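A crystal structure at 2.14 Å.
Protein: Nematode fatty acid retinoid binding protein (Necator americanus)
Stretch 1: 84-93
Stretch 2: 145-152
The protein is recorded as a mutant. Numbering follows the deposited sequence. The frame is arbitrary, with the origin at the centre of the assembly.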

HETATM    1  N   MSE A  84       5.981  -8.774   6.993  1.00 31.08           N
HETATM    2  CA  MSE A  84       6.003  -9.564   5.763  1.00 33.46           C
HETATM    3  C   MSE A  84       6.528  -8.717   4.612  1.00 33.49           C
HETATM    4  O   MSE A  84       7.332  -9.206   3.830  1.00 33.64           O
ATOM      5  N   VAL A  85       6.075  -7.455   4.509  1.00 26.07           N
ATOM      6  CA  VAL A  85       6.511  -6.545   3.457  1.00 24.98           C
ATOM      7  C   VAL A  85       7.978  -6.173   3.686  1.00 29.06           C
ATOM      8  O   VAL A  85       8.763  -6.224   2.746  1.00 28.91           O
ATOM      9  N   LYS A  86       8.341  -5.843   4.943  1.00 25.21           N
ATOM     10  CA  LYS A  86       9.699  -5.478   5.355  1.00 25.41           C
ATOM     11  C   LYS A  86      10.707  -6.591   5.023  1.00 29.54           C
ATOM     12  O   LYS A  86      11.787  -6.279   4.523  1.00 29.76           O
ATOM     13  N   SER A  87      10.349  -7.871   5.272  1.00 25.89           N
ATOM     14  CA  SER A  87      11.237  -8.996   4.974  1.00 27.13           C
ATOM     15  C   SER A  87      11.366  -9.252   3.470  1.00 31.01           C
ATOM     16  O   SER A  87      12.430  -9.670   3.012  1.00 31.03           O
ATOM     17  N   LYS A  88      10.297  -8.988   2.702  1.00 26.87           N
ATOM     18  CA  LYS A  88      10.326  -9.137   1.244  1.00 25.91           C
ATOM     19  C   LYS A  88      11.257  -8.083   0.630  1.00 29.27           C
ATOM     20  O   LYS A  88      12.069  -8.442  -0.213  1.00 28.79           O
ATOM     21  N   ILE A  89      11.189  -6.813   1.113  1.00 26.61           N
ATOM     22  CA  ILE A  89      12.039  -5.689   0.678  1.00 27.04           C
ATOM     23  C   ILE A  89      13.512  -5.988   1.009  1.00 31.22           C
ATOM     24  O   ILE A  89      14.373  -5.758   0.162  1.00 31.55           O
ATOM     25  N   ALA A  90      13.786  -6.536   2.219  1.00 27.10           N
ATOM     26  CA  ALA A  90      15.130  -6.905   2.680  1.00 27.71           C
ATOM     27  C   ALA A  90      15.831  -7.927   1.751  1.00 30.59           C
ATOM     28  O   ALA A  90      17.054  -7.908   1.651  1.00 30.73           O
ATOM     29  N   ALA A  91      15.053  -8.806   1.078  1.00 26.51           N
ATOM     30  CA  ALA A  91      15.565  -9.815   0.146  1.00 26.33           C
ATOM     31  C   ALA A  91      15.851  -9.236  -1.259  1.00 29.05           C
ATOM     32  O   ALA A  91      16.431  -9.918  -2.091  1.00 29.57           O
ATOM     33  N   LEU A  92      15.475  -7.972  -1.519  1.00 25.03           N
ATOM     34  CA  LEU A  92      15.709  -7.376  -2.836  1.00 23.29           C
ATOM     35  C   LEU A  92      17.083  -6.747  -3.002  1.00 29.66           C
ATOM     36  O   LEU A  92      17.655  -6.230  -2.048  1.00 29.95           O
ATOM     37  N   GLY A  93      17.564  -6.732  -4.246  1.00 27.22           N
ATOM     38  CA  GLY A  93      18.781  -6.042  -4.647  1.00 26.98           C
ATOM     39  C   GLY A  93      18.498  -4.547  -4.671  1.00 29.06           C
ATOM     40  O   GLY A  93      17.336  -4.157  -4.544  1.00 27.20           O
ATOM     41  N   ALA A 145      12.596  -8.960 -12.456  1.00 21.45           N
ATOM     42  CA  ALA A 145      12.659 -10.371 -12.056  1.00 22.87           C
ATOM     43  C   ALA A 145      12.885 -10.495 -10.534  1.00 27.20           C
ATOM     44  O   ALA A 145      12.261 -11.327  -9.880  1.00 25.33           O
ATOM     45  N   ASP A 146      13.740  -9.625  -9.981  1.00 23.64           N
ATOM     46  CA  ASP A 146      14.037  -9.588  -8.555  1.00 22.86           C
ATOM     47  C   ASP A 146      12.773  -9.174  -7.762  1.00 26.08           C
ATOM     48  O   ASP A 146      12.371  -9.872  -6.813  1.00 24.84           O
ATOM     49  N   PHE A 147      12.080  -8.113  -8.232  1.00 22.59           N
ATOM     50  CA  PHE A 147      10.830  -7.652  -7.626  1.00 20.69           C
ATOM     51  C   PHE A 147       9.749  -8.748  -7.666  1.00 24.80           C
ATOM     52  O   PHE A 147       9.100  -8.989  -6.646  1.00 24.02           O
ATOM     53  N   GLY A 148       9.584  -9.389  -8.830  1.00 21.74           N
ATOM     54  CA  GLY A 148       8.606 -10.449  -9.070  1.00 22.11           C
ATOM     55  C   GLY A 148       8.735 -11.677  -8.189  1.00 28.43           C
ATOM     56  O   GLY A 148       7.734 -12.329  -7.878  1.00 27.34           O
ATOM     57  N   LYS A 149       9.970 -12.010  -7.785  1.00 27.88           N
ATOM     58  CA  LYS A 149      10.271 -13.157  -6.911  1.00 28.65           C
ATOM     59  C   LYS A 149       9.687 -12.922  -5.511  1.00 30.36           C
ATOM     60  O   LYS A 149       9.162 -13.849  -4.901  1.00 30.81           O
ATOM     61  N   GLN A 150       9.737 -11.667  -5.027  1.00 25.37           N
ATOM     62  CA  GLN A 150       9.214 -11.301  -3.718  1.00 24.11           C
ATOM     63  C   GLN A 150       7.762 -10.893  -3.765  1.00 27.67           C
ATOM     64  O   GLN A 150       7.044 -11.075  -2.778  1.00 27.19           O
ATOM     65  N   PHE A 151       7.330 -10.295  -4.889  1.00 23.00           N
ATOM     66  CA  PHE A 151       5.967  -9.794  -5.029  1.00 21.99           C
ATOM     67  C   PHE A 151       5.306 -10.326  -6.293  1.00 25.48           C
ATOM     68  O   PHE A 151       5.101  -9.552  -7.222  1.00 24.41           O
ATOM     69  N   PRO A 152       4.957 -11.638  -6.346  1.00 24.22           N
ATOM     70  CA  PRO A 152       4.397 -12.199  -7.589  1.00 24.36           C
ATOM     71  C   PRO A 152       3.019 -11.686  -7.958  1.00 27.26           C
ATOM     72  O   PRO A 152       2.718 -11.625  -9.145  1.00 27.85           O
TER

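The two stretches meet along a seam of 467 Å² of buried surface, both sides summed, and two backbone pairings fix the register: the CA atoms of K88 and Q150 lie 5.5 Å apart, those of L92 and D146 6.4 Å. Polar contacts occur near both pairings, and apolar side chains fill the space beside them.

At the L92 end, D146 directs its CA-to-CB bond toward stretch 1. With chi1 at -171° (t) and chi2 at 39°, its carboxylate reaches the backbone where stretch 1 has left its helix. G93 N donates to D146 OD2 at 2.7 Å with an N-H...acceptor angle of 161°, a short and nearly straight hydrogen bond. The other carboxylate oxygen is used as well: water 1 donates to D146 OD1 at 2.7 Å and to A91 O at 2.7 Å, bridging two acceptors whose direct separation, A91 O to D146 OD1, is 4.3 Å. Thus one carboxylate holds the turn at two points, once directly and once through water. G93 itself has no side chain, and an ideal CB there would sit a tight 3.2 Å from D146 OD2.

L92 has a CA-to-CB bond that points sideways, yet the end of its side chain comes nearer to stretch 2. The m,t rotamer (chi1 -62°, chi2 174°) accounts for this by carrying CD2 against the backbone of the opposing helix: L92 CD2 is 3.3 Å from D146 O and 3.8 Å from F147 CA, and it also meets Q150 CG at 3.6 Å. The other methyl extends to the phenyl ring, with L92 CD1 4.3 Å from F151 CE2.

F151 is the first residue after the helix to leave helical phi/psi (-128/71). Its CB also starts sideways, but chi1 of -64° (m) and chi2 of -82° bring the ring end nearer to stretch 1. There I89 CD1 approaches F151 CZ at 3.6 Å, and both this methyl and L92 CD1 lie at the ring edge, near its plane. I89 points its CA-to-CB bond away; its m,m conformation (-56°, -53°) nevertheless returns CD1 to the contact. V85, in rotamer t, adds a looser apolar approach, CG1 to F151 CZ at 4.4 Å.

K88 points toward stretch 2 and combines both kinds of contact. Its CB lies 3.6 Å from F151 CZ, while chi1 of -78° (m) and two t torsions (both 168°) extend the chain along the seam. A last torsion of -139°, between wells, accompanies the placement of the amine, and K88 NZ donates to Q150 O at 2.9 Å. This carbonyl lies at the end of the helix, and no backbone hydrogen bond to it arises within the stretch.

Q150 also points toward stretch 1 but folds compactly, m,m with chi1 -60° and chi2 -48°. Its CD rests 3.7 Å from A91 CB, a short side chain likewise directed toward its neighbour. The amide NE2 stands 4.0 Å from K88 CG, a packing contact rather than a polar one.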

HETATM    1  CB  MSE A  84       4.605 -10.070   5.420  1.00 37.69           C
HETATM    2  CG  MSE A  84       4.294 -11.434   6.002  1.00 49.35           C
HETATM    3 SE   MSE A  84       2.423 -11.908   5.671  1.00 61.69          SE
HETATM    4  CE  MSE A  84       2.435 -11.810   3.654  1.00 57.88           C
ATOM      5  CB  VAL A  85       5.586  -5.308   3.314  1.00 27.12           C
ATOM      6  CG1 VAL A  85       6.182  -4.280   2.344  1.00 26.45           C
ATOM      7  CG2 VAL A  85       4.186  -5.727   2.858  1.00 26.35           C
ATOM      8  CB  LYS A  86       9.730  -5.110   6.858  1.00 27.36           C
ATOM      9  CG  LYS A  86      11.010  -4.454   7.333  1.00 40.35           C
ATOM     10  CD  LYS A  86      10.919  -4.078   8.802  1.00 55.40           C
ATOM     11  CE  LYS A  86      12.157  -3.350   9.271  1.00 71.39           C
ATOM     12  NZ  LYS A  86      11.971  -2.746  10.617  1.00 84.91           N
ATOM     13  CB  SER A  87      10.812 -10.262   5.717  1.00 32.50           C
ATOM     14  OG  SER A  87       9.672 -10.868   5.131  1.00 47.69           O
ATOM     15  CB  LYS A  88       8.918  -9.060   0.660  1.00 25.93           C
ATOM     16  CG  LYS A  88       8.126 -10.346   0.832  1.00 27.30           C
ATOM     17  CD  LYS A  88       6.674 -10.104   0.509  1.00 35.94           C
ATOM     18  CE  LYS A  88       5.898 -11.385   0.369  1.00 47.91           C
ATOM     19  NZ  LYS A  88       4.954 -11.305  -0.779  1.00 59.41           N
ATOM     20  CB  ILE A  89      11.579  -4.322   1.282  1.00 30.01           C
ATOM     21  CG1 ILE A  89      10.100  -3.966   0.978  1.00 30.70           C
ATOM     22  CG2 ILE A  89      12.499  -3.147   0.898  1.00 30.56           C
ATOM     23  CD1 ILE A  89       9.672  -3.979  -0.363  1.00 41.17           C
ATOM     24  CB  ALA A  90      15.069  -7.449   4.108  1.00 28.61           C
ATOM     25  CB  ALA A  91      14.591 -10.982   0.055  1.00 26.96           C
ATOM     26  CB  LEU A  92      14.632  -6.307  -3.141  1.00 21.34           C
ATOM     27  CG  LEU A  92      13.163  -6.747  -3.235  1.00 22.05           C
ATOM     28  CD1 LEU A  92      12.248  -5.519  -3.386  1.00 19.19           C
ATOM     29  CD2 LEU A  92      12.947  -7.652  -4.415  1.00 21.44           C
ATOM     30  CB  ALA A 145      13.756 -11.108 -12.839  1.00 24.28           C
ATOM     31  CB  ASP A 146      15.225  -8.645  -8.313  1.00 24.04           C
ATOM     32  CG  ASP A 146      15.783  -8.665  -6.910  1.00 30.01           C
ATOM     33  OD1 ASP A 146      15.858  -9.767  -6.312  1.00 31.64           O
ATOM     34  OD2 ASP A 146      16.246  -7.610  -6.452  1.00 28.17           O
ATOM     35  CB  PHE A 147      10.321  -6.337  -8.279  1.00 20.91           C
ATOM     36  CG  PHE A 147       8.965  -5.895  -7.767  1.00 20.54           C
ATOM     37  CD1 PHE A 147       8.849  -5.186  -6.572  1.00 21.10           C
ATOM     38  CD2 PHE A 147       7.797  -6.210  -8.468  1.00 20.63           C
ATOM     39  CE1 PHE A 147       7.589  -4.794  -6.087  1.00 20.50           C
ATOM     40  CE2 PHE A 147       6.545  -5.802  -7.997  1.00 21.93           C
ATOM     41  CZ  PHE A 147       6.447  -5.102  -6.803  1.00 19.12           C
ATOM     42  CB  LYS A 149      11.794 -13.375  -6.854  1.00 33.02           C
ATOM     43  CG  LYS A 149      12.246 -14.616  -6.093  1.00 54.48           C
ATOM     44  CD  LYS A 149      13.613 -15.068  -6.575  1.00 69.25           C
ATOM     45  CE  LYS A 149      14.312 -15.955  -5.578  1.00 83.43           C
ATOM     46  NZ  LYS A 149      15.180 -15.166  -4.665  1.00 95.40           N
ATOM     47  CB  GLN A 150      10.068 -10.183  -3.068  1.00 25.06           C
ATOM     48  CG  GLN A 150      11.563 -10.538  -2.845  1.00 23.53           C
ATOM     49  CD  GLN A 150      11.823 -11.876  -2.202  1.00 37.25           C
ATOM     50  OE1 GLN A 150      12.685 -12.645  -2.640  1.00 36.69           O
ATOM     51  NE2 GLN A 150      11.062 -12.201  -1.185  1.00 26.03           N
ATOM     52  CB  PHE A 151       5.984  -8.264  -5.018  1.00 22.74           C
ATOM     53  CG  PHE A 151       6.451  -7.669  -3.715  1.00 23.63           C
ATOM     54  CD1 PHE A 151       5.578  -7.537  -2.641  1.00 25.45           C
ATOM     55  CD2 PHE A 151       7.763  -7.226  -3.563  1.00 24.91           C
ATOM     56  CE1 PHE A 151       6.005  -6.960  -1.444  1.00 26.32           C
ATOM     57  CE2 PHE A 151       8.191  -6.657  -2.363  1.00 26.45           C
ATOM     58  CZ  PHE A 151       7.307  -6.511  -1.320  1.00 24.43           C
ATOM     59  CB  PRO A 152       4.415 -13.714  -7.344  1.00 27.07           C
ATOM     60  CG  PRO A 152       4.346 -13.855  -5.854  1.00 30.89           C
ATOM     61  CD  PRO A 152       5.124 -12.691  -5.311  1.00 26.14           C
TER
HETATM   62  O   HOH W   1      17.710 -10.368  -4.479  1.00 36.49           O